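Local coordinates for protein SUMO-1 cysteine protease S273R (African swine fever virus pig/Kenya/KEN-50/1950, PDB 6LJ9) that probably cleaves, as a cysteine protease, the viral pp220 and pp62 polyprotein precursors into core-shell proteins and probably blunts host pyroptosis and cGAS-STING signalling, at residues B[172-177]-B[181-186]; B[95-100]-B[238-243]; B[31-36]-B[50-55]. All blocks are in the same frame, centred on the assembly; numbering follows the deposited sequence.

How the interactions relate
Interactions 1 and 2 both belong to the buried catalytic core and are joined by helix 232-244, which forms one side of interaction 2 and packs on the hairpin of interaction 1. They touch directly through a salt bridge between Glu184 and Arg243, and the Phe186 ring stacks on Tyr239. Interaction 3 is peripheral, about 28 Å from the centre of the chain and about 42 Å, centre to centre, from interaction 1; most of its touching residues are buried, but Phe36 is partly exposed. The chemistry changes accordingly: backbone hydrogen bonds and ion pairs in the hairpin, a cation-pi contact between the helices, and purely apolar touches at 31-36 and 50-55.

Interaction 1 of 3, residues B[172-177]-B[181-186]; sequences IFVDMR and WSIEYF
A beta hairpin of the Ulp1-type catalytic domain pairs Phe173 with Glu184 and Asp175 with Ser182 as antiparallel hydrogen-bonded pairs, with Ile172-Tyr185 and Val174-Ile183 as non-hydrogen-bonded ones. Phe173 N donates to Glu184 O (3.0 Å) and Glu184 N returns a bond to Phe173 O (2.7 Å), an exchange that Asp175 and Ser182 repeat. At the turn end, Met176, present as selenomethionine, lies across one face of the Trp181 indole. Its CA makes a CH-pi contact over that face, 3.5 Å from the centroid of the five-membered ring, and its CG reaches 3.6 Å from Trp181 CE3. With CG beside the backbone N (chi1 -61°), the chain runs over the benzo ring, and SE makes an oblique Met-aromatic contact. Asp175 OD1 takes an Asx-turn bond from Arg177 N on one face of the carboxylate and the salt-bridging Arg177 NE, at 2.7 Å from OD1, on the other; Arg177 NH2 grips OD2, completing a side-on hold. Glu184 lies alongside Phe173, its OE1 3.8 Å from Phe173 CD2 and hydrogen-bonded to Tyr239. Ser182 OG sits 2.8 Å from Glu184 OE2 and also meets Asp179 of the second subunit, while Arg243 salt-bridges both Glu184 OE2 and Asp175 OD2. Tyr185 OH bonds weakly to Asn187, an inferred active-site residue. The face of Ile172 and Tyr185 packs on helix 195-208, which Met176 and Trp181 also reach, and that of Phe173 and Ser182 on helix 232-244; strands 152-158 and 215-220 flank the hairpin.

Interaction 2 of 3, residues B[95-100]-B[238-243]; sequences ETLQRW and FYIRAR
Helix segments 95-100 and 238-243 run almost parallel, their N-to-C directions 7° apart, with Trp100 and Ile240-Arg241 bridging the gap. The axes approach no closer than 11.9 Å and the CA atoms of Trp100 and Arg241 are 8.4 Å apart. Trp100 points toward the other helix and offers a face of its indole to Arg241. The arginine sends CG anti to its own backbone N and then bends at the next bond (chi2 55°), which lays the aliphatic part of the chain over the ring: Arg241 CB lies 3.5 Å from Trp100 CH2, and Arg241 CD stands 4.2 Å from the centroid of the six-membered ring, close to its normal. Farther out, the guanidinium makes a cation-pi contact, with Arg241 CZ 4.8 Å from the centroid of the five-membered ring. Its plane is turned 83° from that of the indole, so that its edge is presented and NH1 comes down to 3.3 Å from Trp100 NE1. Both of those nitrogens are donors and do not bond to each other. On the opposite face of the indole, Thr96 CG2 lies 3.6 Å above the plane, clamping the ring between its own helix and the arginine. The rim is met by Ile240, whose CG2 is 4.1 Å from Trp100 CZ3, and Ile240 CD1 makes a looser touch with Leu97 CD2. Arg241 NH2 is held by a salt bridge to Glu16 and a hydrogen bond to Thr8. The buried charge of Arg241 is probably compensated mainly by Glu16, with the indole face adding a weaker cation-pi term, and the Glu16 and Thr8 bonds probably fix the rotation of the guanidinium and so hold its NH1 over the indole.

Interaction 3 of 3, residues B[31-36]-B[50-55]; sequences KELTSF and CVITHP
Leu33 reaches Ile52 through an extended chain: CG lies anti to the carbonyl carbon (chi1 -56°) and chi2 of 180° carries CD1 outward. In Ile52 the rarer chi1 of 63° places CG1 between the backbone N and the carbonyl carbon and leaves CG2 to face the leucine. The contact lies in the helical N-terminal arm domain, where Leu33 separates helices 27-32 and 34-37 and a type I beta turn runs from Val51 to His54. The turn is closed by His54 N, which donates to Val51 O at 3.0 Å, and His54 ND1 in turn caps the backbone N of Ala56. Leu33 CD1 and Ile52 CG2 meet at 4.0 Å, the two side chains crossing at about a right angle. Val57 of helix 55-64 packs against Leu33, Phe36 and Val51, and Leu68 of helix 68-75 against Leu33 and Ile52, so the contact is part of a small apolar cluster between short helices. The Phe36 ring turns to other partners, meeting Tyr60 edge-to-face and Lys39 in a cation-pi contact. Three residues on from Leu33, in helix 34-37, Phe36 touches Val51 through its CB rather than its ring: Phe36 CB lies 4.2 Å from Val51 CG1.

Interaction 1 of 3, residues B[172-177]-B[181-186]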
loop_
_atom_site.group_PDB
_atom_site.type_symbol
_atom_site.label_atom_id
_atom_site.label_comp_id
_atom_site.label_asym_id
_atom_site.label_seq_id
_atom_site.Cartn_x
_atom_site.Cartn_y
_atom_site.Cartn_z
ATOM N N ILE B 172 4.906 -18.329 -6.358
ATOM C CA ILE B 172 5.027 -17.501 -7.552
ATOM C C ILE B 172 4.607 -16.086 -7.182
ATOM O O ILE B 172 3.506 -15.878 -6.661
ATOM C CB ILE B 172 4.174 -18.032 -8.722
ATOM C CG1 ILE B 172 4.835 -19.258 -9.355
ATOM C CG2 ILE B 172 3.945 -16.940 -9.761
ATOM C CD1 ILE B 172 4.252 -19.649 -10.702
ATOM N N PHE B 173 5.483 -15.119 -7.444
ATOM C CA PHE B 173 5.235 -13.727 -7.093
ATOM C C PHE B 173 5.534 -12.842 -8.293
ATOM O O PHE B 173 6.596 -12.967 -8.911
ATOM C CB PHE B 173 6.086 -13.301 -5.892
ATOM C CG PHE B 173 5.692 -11.974 -5.315
ATOM C CD1 PHE B 173 4.619 -11.877 -4.444
ATOM C CD2 PHE B 173 6.392 -10.824 -5.641
ATOM C CE1 PHE B 173 4.250 -10.657 -3.911
ATOM C CE2 PHE B 173 6.028 -9.601 -5.112
ATOM C CZ PHE B 173 4.956 -9.518 -4.245
ATOM N N VAL B 174 4.597 -11.957 -8.619
ATOM C CA VAL B 174 4.749 -10.996 -9.704
ATOM C C VAL B 174 4.788 -9.611 -9.077
ATOM O O VAL B 174 3.795 -9.150 -8.500
ATOM C CB VAL B 174 3.616 -11.107 -10.733
ATOM C CG1 VAL B 174 3.774 -10.047 -11.814
ATOM C CG2 VAL B 174 3.588 -12.499 -11.343
ATOM N N ASP B 175 5.934 -8.945 -9.182
ATOM C CA ASP B 175 6.132 -7.628 -8.592
ATOM C C ASP B 175 6.023 -6.586 -9.700
ATOM O O ASP B 175 6.892 -6.507 -10.575
ATOM C CB ASP B 175 7.483 -7.550 -7.885
ATOM C CG ASP B 175 7.643 -6.288 -7.060
ATOM O OD1 ASP B 175 6.709 -5.460 -7.033
ATOM O OD2 ASP B 175 8.710 -6.126 -6.431
HETATM N N MSE B 176 4.956 -5.796 -9.664
HETATM C CA MSE B 176 4.730 -4.752 -10.656
HETATM C C MSE B 176 4.764 -3.370 -10.008
HETATM O O MSE B 176 4.098 -2.441 -10.465
HETATM C CB MSE B 176 3.393 -4.972 -11.367
HETATM C CG MSE B 176 3.306 -6.285 -12.129
HETATM SE SE MSE B 176 1.485 -6.730 -12.675
HETATM C CE MSE B 176 0.755 -7.200 -10.930
ATOM N N ARG B 177 5.547 -3.247 -8.935
ATOM C CA ARG B 177 5.681 -1.988 -8.211
ATOM C C ARG B 177 6.863 -1.157 -8.691
ATOM O O ARG B 177 6.778 0.074 -8.725
ATOM C CB ARG B 177 5.825 -2.255 -6.709
ATOM C CG ARG B 177 4.609 -2.889 -6.054
ATOM C CD ARG B 177 4.944 -3.391 -4.659
ATOM N NE ARG B 177 5.978 -4.422 -4.694
ATOM C CZ ARG B 177 6.370 -5.123 -3.636
ATOM N NH1 ARG B 177 5.812 -4.907 -2.453
ATOM N NH2 ARG B 177 7.319 -6.042 -3.759
ATOM N N TRP B 181 9.675 -4.773 -13.603
ATOM C CA TRP B 181 8.754 -5.782 -13.108
ATOM C C TRP B 181 9.380 -7.165 -13.235
ATOM O O TRP B 181 10.128 -7.448 -14.174
ATOM C CB TRP B 181 7.431 -5.728 -13.874
ATOM C CG TRP B 181 6.705 -4.419 -13.725
ATOM C CD1 TRP B 181 7.114 -3.331 -13.012
ATOM C CD2 TRP B 181 5.441 -4.066 -14.304
ATOM N NE1 TRP B 181 6.188 -2.322 -13.111
ATOM C CE2 TRP B 181 5.151 -2.748 -13.898
ATOM C CE3 TRP B 181 4.529 -4.735 -15.125
ATOM C CZ2 TRP B 181 3.986 -2.087 -14.284
ATOM C CZ3 TRP B 181 3.372 -4.076 -15.507
ATOM C CH2 TRP B 181 3.112 -2.766 -15.087
ATOM N N SER B 182 9.076 -8.026 -12.270
ATOM C CA SER B 182 9.682 -9.346 -12.207
ATOM C C SER B 182 8.617 -10.403 -11.961
ATOM O O SER B 182 7.704 -10.207 -11.154
ATOM C CB SER B 182 10.748 -9.416 -11.107
ATOM O OG SER B 182 10.202 -9.075 -9.845
ATOM N N ILE B 183 8.742 -11.518 -12.673
ATOM C CA ILE B 183 7.939 -12.712 -12.448
ATOM C C ILE B 183 8.844 -13.727 -11.766
ATOM O O ILE B 183 9.851 -14.155 -12.342
ATOM C CB ILE B 183 7.363 -13.262 -13.761
ATOM C CG1 ILE B 183 6.553 -12.176 -14.474
ATOM C CG2 ILE B 183 6.500 -14.482 -13.497
ATOM C CD1 ILE B 183 6.310 -12.460 -15.938
ATOM N N GLU B 184 8.501 -14.097 -10.536
ATOM C CA GLU B 184 9.408 -14.828 -9.663
ATOM C C GLU B 184 8.849 -16.205 -9.335
ATOM O O GLU B 184 7.656 -16.354 -9.055
ATOM C CB GLU B 184 9.660 -14.040 -8.374
ATOM C CG GLU B 184 10.057 -12.592 -8.619
ATOM C CD GLU B 184 9.976 -11.745 -7.366
ATOM O OE1 GLU B 184 9.867 -12.319 -6.264
ATOM O OE2 GLU B 184 10.018 -10.502 -7.485
ATOM N N TYR B 185 9.726 -17.206 -9.375
ATOM C CA TYR B 185 9.414 -18.571 -8.970
ATOM C C TYR B 185 10.391 -18.971 -7.876
ATOM O O TYR B 185 11.602 -19.030 -8.114
ATOM C CB TYR B 185 9.503 -19.535 -10.159
ATOM C CG TYR B 185 9.386 -21.001 -9.791
ATOM C CD1 TYR B 185 10.512 -21.746 -9.459
ATOM C CD2 TYR B 185 8.155 -21.641 -9.784
ATOM C CE1 TYR B 185 10.415 -23.082 -9.126
ATOM C CE2 TYR B 185 8.048 -22.981 -9.452
ATOM C CZ TYR B 185 9.183 -23.696 -9.122
ATOM O OH TYR B 185 9.094 -25.029 -8.789
ATOM N N PHE B 186 9.871 -19.242 -6.683
ATOM C CA PHE B 186 10.692 -19.599 -5.532
ATOM C C PHE B 186 10.448 -21.057 -5.167
ATOM O O PHE B 186 9.311 -21.450 -4.889
ATOM C CB PHE B 186 10.395 -18.691 -4.339
ATOM C CG PHE B 186 11.097 -19.106 -3.079
ATOM C CD1 PHE B 186 12.472 -18.984 -2.965
ATOM C CD2 PHE B 186 10.384 -19.618 -2.009
ATOM C CE1 PHE B 186 13.122 -19.368 -1.806
ATOM C CE2 PHE B 186 11.026 -20.002 -0.848
ATOM C CZ PHE B 186 12.398 -19.877 -0.746
#

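Interaction 2 of 3, residues B[95-100]-B[238-243]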
loop_
_atom_site.group_PDB
_atom_site.type_symbol
_atom_site.label_atom_id
_atom_site.label_comp_id
_atom_site.label_asym_id
_atom_site.label_seq_id
_atom_site.Cartn_x
_atom_site.Cartn_y
_atom_site.Cartn_z
ATOM N N GLU B 95 -6.908 -19.470 2.560
ATOM C CA GLU B 95 -7.463 -18.605 3.592
ATOM C C GLU B 95 -6.425 -17.654 4.176
ATOM O O GLU B 95 -6.799 -16.625 4.746
ATOM C CB GLU B 95 -8.087 -19.460 4.695
ATOM C CG GLU B 95 -9.237 -20.326 4.203
ATOM C CD GLU B 95 -9.611 -21.415 5.185
ATOM O OE1 GLU B 95 -9.120 -21.376 6.332
ATOM O OE2 GLU B 95 -10.395 -22.314 4.810
ATOM N N THR B 96 -5.135 -17.971 4.045
ATOM C CA THR B 96 -4.097 -17.050 4.496
ATOM C C THR B 96 -3.899 -15.914 3.499
ATOM O O THR B 96 -3.824 -14.742 3.888
ATOM C CB THR B 96 -2.782 -17.804 4.720
ATOM O OG1 THR B 96 -2.933 -18.719 5.813
ATOM C CG2 THR B 96 -1.651 -16.832 5.032
ATOM N N LEU B 97 -3.819 -16.243 2.206
ATOM C CA LEU B 97 -3.636 -15.213 1.188
ATOM C C LEU B 97 -4.864 -14.320 1.065
ATOM O O LEU B 97 -4.736 -13.138 0.726
ATOM C CB LEU B 97 -3.308 -15.856 -0.159
ATOM C CG LEU B 97 -2.008 -16.663 -0.215
ATOM C CD1 LEU B 97 -1.759 -17.170 -1.625
ATOM C CD2 LEU B 97 -0.836 -15.826 0.273
ATOM N N GLN B 98 -6.054 -14.863 1.336
ATOM C CA GLN B 98 -7.254 -14.033 1.360
ATOM C C GLN B 98 -7.206 -13.007 2.486
ATOM O O GLN B 98 -7.752 -11.908 2.342
ATOM C CB GLN B 98 -8.499 -14.910 1.494
ATOM C CG GLN B 98 -8.884 -15.647 0.222
ATOM C CD GLN B 98 -10.034 -16.611 0.437
ATOM O OE1 GLN B 98 -10.126 -17.265 1.475
ATOM N NE2 GLN B 98 -10.924 -16.700 -0.545
ATOM N N ARG B 99 -6.562 -13.338 3.608
ATOM C CA ARG B 99 -6.455 -12.384 4.708
ATOM C C ARG B 99 -5.397 -11.323 4.428
ATOM O O ARG B 99 -5.563 -10.160 4.817
ATOM C CB ARG B 99 -6.142 -13.114 6.014
ATOM C CG ARG B 99 -7.348 -13.778 6.659
ATOM C CD ARG B 99 -6.942 -14.683 7.811
ATOM N NE ARG B 99 -8.101 -15.124 8.582
ATOM C CZ ARG B 99 -8.902 -16.123 8.225
ATOM N NH1 ARG B 99 -8.674 -16.790 7.101
ATOM N NH2 ARG B 99 -9.935 -16.452 8.989
ATOM N N TRP B 100 -4.303 -11.701 3.762
ATOM C CA TRP B 100 -3.274 -10.724 3.424
ATOM C C TRP B 100 -3.780 -9.708 2.409
ATOM O O TRP B 100 -3.316 -8.562 2.396
ATOM C CB TRP B 100 -2.029 -11.432 2.893
ATOM C CG TRP B 100 -1.299 -12.226 3.930
ATOM C CD1 TRP B 100 -1.568 -12.274 5.268
ATOM C CD2 TRP B 100 -0.177 -13.090 3.716
ATOM N NE1 TRP B 100 -0.682 -13.114 5.899
ATOM C CE2 TRP B 100 0.182 -13.627 4.968
ATOM C CE3 TRP B 100 0.559 -13.461 2.586
ATOM C CZ2 TRP B 100 1.244 -14.516 5.121
ATOM C CZ3 TRP B 100 1.612 -14.343 2.740
ATOM C CH2 TRP B 100 1.945 -14.861 3.998
ATOM N N PHE B 238 6.113 -17.542 3.243
ATOM C CA PHE B 238 7.030 -16.526 3.748
ATOM C C PHE B 238 7.646 -15.720 2.612
ATOM O O PHE B 238 7.887 -14.517 2.759
ATOM C CB PHE B 238 8.125 -17.174 4.594
ATOM C CG PHE B 238 9.161 -16.204 5.094
ATOM C CD1 PHE B 238 8.929 -15.454 6.234
ATOM C CD2 PHE B 238 10.366 -16.047 4.428
ATOM C CE1 PHE B 238 9.879 -14.560 6.699
ATOM C CE2 PHE B 238 11.319 -15.156 4.888
ATOM C CZ PHE B 238 11.073 -14.412 6.025
ATOM N N TYR B 239 7.920 -16.370 1.478
ATOM C CA TYR B 239 8.465 -15.653 0.329
ATOM C C TYR B 239 7.504 -14.570 -0.140
ATOM O O TYR B 239 7.908 -13.427 -0.382
ATOM C CB TYR B 239 8.771 -16.634 -0.804
ATOM C CG TYR B 239 9.394 -15.991 -2.025
ATOM C CD1 TYR B 239 10.758 -15.738 -2.078
ATOM C CD2 TYR B 239 8.621 -15.644 -3.126
ATOM C CE1 TYR B 239 11.334 -15.153 -3.190
ATOM C CE2 TYR B 239 9.188 -15.059 -4.244
ATOM C CZ TYR B 239 10.546 -14.817 -4.269
ATOM O OH TYR B 239 11.118 -14.235 -5.377
ATOM N N ILE B 240 6.220 -14.912 -0.263
ATOM C CA ILE B 240 5.225 -13.934 -0.695
ATOM C C ILE B 240 5.125 -12.795 0.312
ATOM O O ILE B 240 5.073 -11.617 -0.061
ATOM C CB ILE B 240 3.862 -14.615 -0.915
ATOM C CG1 ILE B 240 3.946 -15.614 -2.073
ATOM C CG2 ILE B 240 2.778 -13.574 -1.160
ATOM C CD1 ILE B 240 2.643 -16.334 -2.362
ATOM N N ARG B 241 5.108 -13.127 1.605
ATOM C CA ARG B 241 4.981 -12.093 2.629
ATOM C C ARG B 241 6.214 -11.199 2.671
ATOM O O ARG B 241 6.097 -9.977 2.829
ATOM C CB ARG B 241 4.732 -12.731 3.995
ATOM C CG ARG B 241 4.554 -11.726 5.122
ATOM C CD ARG B 241 3.451 -10.731 4.797
ATOM N NE ARG B 241 3.281 -9.732 5.847
ATOM C CZ ARG B 241 2.385 -9.822 6.825
ATOM N NH1 ARG B 241 1.573 -10.868 6.890
ATOM N NH2 ARG B 241 2.300 -8.863 7.737
ATOM N N ALA B 242 7.406 -11.785 2.533
ATOM C CA ALA B 242 8.625 -10.984 2.535
ATOM C C ALA B 242 8.680 -10.054 1.328
ATOM O O ALA B 242 9.086 -8.893 1.452
ATOM C CB ALA B 242 9.853 -11.891 2.570
ATOM N N ARG B 243 8.277 -10.544 0.152
ATOM C CA ARG B 243 8.246 -9.684 -1.027
ATOM C C ARG B 243 7.200 -8.587 -0.876
ATOM O O ARG B 243 7.394 -7.463 -1.355
ATOM C CB ARG B 243 7.972 -10.513 -2.283
ATOM C CG ARG B 243 9.008 -11.588 -2.571
ATOM C CD ARG B 243 10.313 -11.010 -3.090
ATOM N NE ARG B 243 10.160 -10.401 -4.408
ATOM C CZ ARG B 243 10.138 -9.091 -4.628
ATOM N NH1 ARG B 243 10.266 -8.246 -3.615
ATOM N NH2 ARG B 243 9.994 -8.625 -5.861
#

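Interaction 3 of 3, residues B[31-36]-B[50-55]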
loop_
_atom_site.group_PDB
_atom_site.type_symbol
_atom_site.label_atom_id
_atom_site.label_comp_id
_atom_site.label_asym_id
_atom_site.label_seq_id
_atom_site.Cartn_x
_atom_site.Cartn_y
_atom_site.Cartn_z
ATOM N N LYS B 31 -17.866 -8.515 25.893
ATOM C CA LYS B 31 -18.826 -8.339 26.979
ATOM C C LYS B 31 -19.637 -9.607 27.215
ATOM O O LYS B 31 -19.765 -10.073 28.353
ATOM C CB LYS B 31 -19.757 -7.167 26.669
ATOM C CG LYS B 31 -19.101 -5.801 26.714
ATOM C CD LYS B 31 -19.962 -4.764 26.010
ATOM C CE LYS B 31 -19.599 -3.355 26.447
ATOM N NZ LYS B 31 -18.143 -3.080 26.310
ATOM N N GLU B 32 -20.196 -10.177 26.147
ATOM C CA GLU B 32 -21.101 -11.313 26.280
ATOM C C GLU B 32 -20.399 -12.582 26.749
ATOM O O GLU B 32 -21.060 -13.471 27.296
ATOM C CB GLU B 32 -21.803 -11.573 24.946
ATOM C CG GLU B 32 -22.535 -10.366 24.381
ATOM C CD GLU B 32 -23.926 -10.200 24.957
ATOM O OE1 GLU B 32 -24.906 -10.466 24.230
ATOM O OE2 GLU B 32 -24.041 -9.815 26.140
ATOM N N LEU B 33 -19.083 -12.691 26.552
ATOM C CA LEU B 33 -18.340 -13.896 26.910
ATOM C C LEU B 33 -17.280 -13.632 27.973
ATOM O O LEU B 33 -16.314 -14.394 28.078
ATOM C CB LEU B 33 -17.695 -14.515 25.668
ATOM C CG LEU B 33 -18.641 -14.857 24.518
ATOM C CD1 LEU B 33 -17.877 -15.453 23.345
ATOM C CD2 LEU B 33 -19.727 -15.808 24.992
ATOM N N THR B 34 -17.441 -12.572 28.769
ATOM C CA THR B 34 -16.453 -12.260 29.797
ATOM C C THR B 34 -16.386 -13.344 30.865
ATOM O O THR B 34 -15.348 -13.510 31.516
ATOM C CB THR B 34 -16.771 -10.910 30.436
ATOM O OG1 THR B 34 -15.859 -10.658 31.514
ATOM C CG2 THR B 34 -18.194 -10.904 30.971
ATOM N N SER B 35 -17.478 -14.089 31.063
ATOM C CA SER B 35 -17.467 -15.173 32.038
ATOM C C SER B 35 -16.571 -16.318 31.580
ATOM O O SER B 35 -15.788 -16.854 32.372
ATOM C CB SER B 35 -18.890 -15.674 32.282
ATOM O OG SER B 35 -18.887 -16.844 33.083
ATOM N N PHE B 36 -16.672 -16.705 30.306
ATOM C CA PHE B 36 -15.869 -17.814 29.804
ATOM C C PHE B 36 -14.415 -17.410 29.595
ATOM O O PHE B 36 -13.511 -18.233 29.783
ATOM C CB PHE B 36 -16.458 -18.345 28.497
ATOM C CG PHE B 36 -17.764 -19.067 28.665
ATOM C CD1 PHE B 36 -17.791 -20.383 29.094
ATOM C CD2 PHE B 36 -18.963 -18.435 28.379
ATOM C CE1 PHE B 36 -18.989 -21.053 29.244
ATOM C CE2 PHE B 36 -20.165 -19.101 28.526
ATOM C CZ PHE B 36 -20.178 -20.412 28.960
ATOM N N CYS B 50 -9.401 -20.481 21.090
ATOM C CA CYS B 50 -9.773 -21.741 21.725
ATOM C C CYS B 50 -11.047 -21.598 22.547
ATOM O O CYS B 50 -11.808 -22.564 22.682
ATOM C CB CYS B 50 -8.631 -22.246 22.606
ATOM S SG CYS B 50 -7.097 -22.596 21.726
ATOM N N VAL B 51 -11.295 -20.408 23.098
ATOM C CA VAL B 51 -12.492 -20.197 23.908
ATOM C C VAL B 51 -13.740 -20.235 23.036
ATOM O O VAL B 51 -14.687 -20.980 23.312
ATOM C CB VAL B 51 -12.390 -18.872 24.683
ATOM C CG1 VAL B 51 -13.708 -18.565 25.378
ATOM C CG2 VAL B 51 -11.256 -18.932 25.691
ATOM N N ILE B 52 -13.760 -19.434 21.964
ATOM C CA ILE B 52 -14.943 -19.344 21.111
ATOM C C ILE B 52 -15.122 -20.556 20.213
ATOM O O ILE B 52 -16.076 -20.595 19.426
ATOM C CB ILE B 52 -14.911 -18.061 20.254
ATOM C CG1 ILE B 52 -13.715 -18.069 19.300
ATOM C CG2 ILE B 52 -14.877 -16.827 21.148
ATOM C CD1 ILE B 52 -13.630 -16.830 18.425
ATOM N N THR B 53 -14.233 -21.546 20.296
ATOM C CA THR B 53 -14.448 -22.841 19.663
ATOM C C THR B 53 -14.786 -23.926 20.674
ATOM O O THR B 53 -15.066 -25.063 20.276
ATOM C CB THR B 53 -13.218 -23.260 18.849
ATOM O OG1 THR B 53 -12.056 -23.253 19.689
ATOM C CG2 THR B 53 -13.005 -22.316 17.676
ATOM N N HIS B 54 -14.762 -23.607 21.964
ATOM C CA HIS B 54 -15.139 -24.570 22.984
ATOM C C HIS B 54 -16.626 -24.895 22.865
ATOM O O HIS B 54 -17.443 -23.994 22.641
ATOM C CB HIS B 54 -14.828 -24.014 24.374
ATOM C CG HIS B 54 -14.928 -25.026 25.472
ATOM N ND1 HIS B 54 -16.131 -25.411 26.022
ATOM C CD2 HIS B 54 -13.974 -25.728 26.127
ATOM C CE1 HIS B 54 -15.914 -26.310 26.965
ATOM N NE2 HIS B 54 -14.613 -26.519 27.050
ATOM N N PRO B 55 -17.009 -26.166 23.000
ATOM C CA PRO B 55 -18.425 -26.529 22.808
ATOM C C PRO B 55 -19.369 -25.865 23.797
ATOM O O PRO B 55 -20.522 -25.587 23.441
ATOM C CB PRO B 55 -18.418 -28.057 22.966
ATOM C CG PRO B 55 -17.167 -28.359 23.734
ATOM C CD PRO B 55 -16.169 -27.340 23.286
#